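Local coordinates for protein aldo-keto reductase family 1 member C1 (Caenorhabditis elegans, PDB 1QWK) that probably reduces aldehydes and ketones with NADPH, as an aldose reductase-like member of the aldo-keto reductase family, at residues N154-Q159 against E309-A313. Numbering follows the deposited sequence.
Sequences NWNNDQ and EDAFA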
loop_
_atom_site.group_PDB
_atom_site.type_symbol
_atom_site.label_atom_id
_atom_site.label_comp_id
_atom_site.label_asym_id
_atom_site.label_seq_id
_atom_site.Cartn_x
_atom_site.Cartn_y
_atom_site.Cartn_z
ATOM N N ASN A 154 8.582 2.077 2.383
ATOM C CA ASN A 154 9.474 3.201 2.104
ATOM C C ASN A 154 10.919 2.985 2.570
ATOM O O ASN A 154 11.622 3.942 2.895
ATOM C CB ASN A 154 8.913 4.475 2.738
ATOM C CG ASN A 154 7.505 4.786 2.264
ATOM O OD1 ASN A 154 6.569 4.887 3.063
ATOM N ND2 ASN A 154 7.346 4.930 0.952
ATOM N N TRP A 155 11.344 1.726 2.620
ATOM C CA TRP A 155 12.709 1.381 2.996
ATOM C C TRP A 155 13.457 1.131 1.689
ATOM O O TRP A 155 12.841 0.729 0.696
ATOM C CB TRP A 155 12.738 0.087 3.810
ATOM C CG TRP A 155 12.333 0.205 5.254
ATOM C CD1 TRP A 155 11.318 0.963 5.774
ATOM C CD2 TRP A 155 12.891 -0.529 6.355
ATOM N NE1 TRP A 155 11.211 0.737 7.131
ATOM C CE2 TRP A 155 12.166 -0.168 7.511
ATOM C CE3 TRP A 155 13.935 -1.458 6.475
ATOM C CZ2 TRP A 155 12.450 -0.705 8.776
ATOM C CZ3 TRP A 155 14.219 -1.996 7.734
ATOM C CH2 TRP A 155 13.477 -1.613 8.869
ATOM N N ASN A 156 14.769 1.360 1.671
ATOM C CA ASN A 156 15.521 1.079 0.450
ATOM C C ASN A 156 16.126 -0.323 0.562
ATOM O O ASN A 156 16.043 -0.952 1.618
ATOM C CB ASN A 156 16.611 2.138 0.178
ATOM C CG ASN A 156 17.670 2.211 1.261
ATOM O OD1 ASN A 156 18.163 1.196 1.742
ATOM N ND2 ASN A 156 18.045 3.432 1.633
ATOM N N ASN A 157 16.715 -0.816 -0.522
ATOM C CA ASN A 157 17.292 -2.157 -0.542
ATOM C C ASN A 157 18.343 -2.405 0.533
ATOM O O ASN A 157 18.370 -3.478 1.136
ATOM C CB ASN A 157 17.906 -2.462 -1.908
ATOM C CG ASN A 157 16.877 -2.489 -3.022
ATOM O OD1 ASN A 157 15.669 -2.437 -2.777
ATOM N ND2 ASN A 157 17.353 -2.581 -4.259
ATOM N N ASP A 158 19.211 -1.426 0.770
ATOM C CA ASP A 158 20.264 -1.581 1.767
ATOM C C ASP A 158 19.699 -1.727 3.175
ATOM O O ASP A 158 20.212 -2.507 3.979
ATOM C CB ASP A 158 21.230 -0.393 1.717
ATOM C CG ASP A 158 21.959 -0.293 0.394
ATOM O OD1 ASP A 158 22.497 -1.322 -0.069
ATOM O OD2 ASP A 158 21.999 0.814 -0.186
ATOM N N GLN A 159 18.639 -0.980 3.471
ATOM C CA GLN A 159 18.015 -1.049 4.788
ATOM C C GLN A 159 17.351 -2.410 4.978
ATOM O O GLN A 159 17.433 -3.009 6.055
ATOM C CB GLN A 159 16.996 0.089 4.953
ATOM C CG GLN A 159 17.665 1.469 4.988
ATOM C CD GLN A 159 16.682 2.620 4.958
ATOM O OE1 GLN A 159 15.788 2.663 4.111
ATOM N NE2 GLN A 159 16.860 3.578 5.862
ATOM N N GLU A 309 18.546 7.652 8.702
ATOM C CA GLU A 309 17.938 6.525 8.002
ATOM C C GLU A 309 16.985 6.978 6.889
ATOM O O GLU A 309 16.000 6.302 6.582
ATOM C CB GLU A 309 17.212 5.602 8.993
ATOM C CG GLU A 309 18.151 4.878 9.972
ATOM C CD GLU A 309 18.908 3.708 9.351
ATOM O OE1 GLU A 309 18.970 3.598 8.105
ATOM O OE2 GLU A 309 19.463 2.884 10.118
ATOM N N ASP A 310 17.275 8.131 6.291
ATOM C CA ASP A 310 16.460 8.629 5.185
ATOM C C ASP A 310 16.682 7.655 4.028
ATOM O O ASP A 310 17.773 7.585 3.466
ATOM C CB ASP A 310 16.910 10.041 4.786
ATOM C CG ASP A 310 16.190 10.558 3.557
ATOM O OD1 ASP A 310 15.237 9.892 3.087
ATOM O OD2 ASP A 310 16.570 11.640 3.059
ATOM N N ALA A 311 15.643 6.902 3.676
ATOM C CA ALA A 311 15.738 5.912 2.602
ATOM C C ALA A 311 16.088 6.480 1.228
ATOM O O ALA A 311 16.673 5.784 0.394
ATOM C CB ALA A 311 14.424 5.127 2.507
ATOM N N PHE A 312 15.726 7.738 0.993
ATOM C CA PHE A 312 15.971 8.379 -0.300
ATOM C C PHE A 312 17.043 9.470 -0.214
ATOM O O PHE A 312 17.085 10.372 -1.052
ATOM C CB PHE A 312 14.668 8.989 -0.840
ATOM C CG PHE A 312 13.449 8.104 -0.675
ATOM C CD1 PHE A 312 13.526 6.731 -0.891
ATOM C CD2 PHE A 312 12.217 8.660 -0.328
ATOM C CE1 PHE A 312 12.395 5.918 -0.764
ATOM C CE2 PHE A 312 11.081 7.859 -0.200
ATOM C CZ PHE A 312 11.172 6.486 -0.419
ATOM N N ALA A 313 17.910 9.370 0.790
ATOM C CA ALA A 313 18.974 10.350 1.001
ATOM C C ALA A 313 19.730 10.748 -0.267
ATOM O O ALA A 313 20.051 11.922 -0.465
ATOM C CB ALA A 313 19.955 9.832 2.049
#
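Side-chain amides of N156 and Q159 bind the backbone of E309 and A311 in a buried polar contact that ties the C-terminal tail to the start of helix 157-164, just beyond barrel strand 150-153. N156 ND2 gives A311 O a nearly straight bond of 3.0 Å (177°), with the acceptor in the plane of its amide. The amide nitrogen of Q159 serves two acceptors: NE2 lies 2.9 Å from E309 O, approaching from above the carbonyl plane, and 3.1 Å from E309 OE1, on the anti side but well out of the carboxylate plane. A bend at chi2 of E309 (-76°) turns its carboxylate back to the Q159 amide, while E309 OE2 forms a salt bridge with R162. N156 is the N-cap of helix 157-164 in this (β/α)8 barrel, and with Q159 it forms a capping box: N156 OD1 accepts from Q159 N, and Q159 OE1 receives N156 N on an in-plane lone pair at 2.9 Å. Shortening Q159 to an alanine is likely to leave N156 N without its capping acceptor and both E309 O and E309 OE1 without the amide donor. The methyl of A311 rests against two oxygens of the 154-159 segment, its CB 3.2 Å from Q159 OE1 and 3.1 Å from N154 O, a buried carbonyl oxygen with no hydrogen-bond partner in the model.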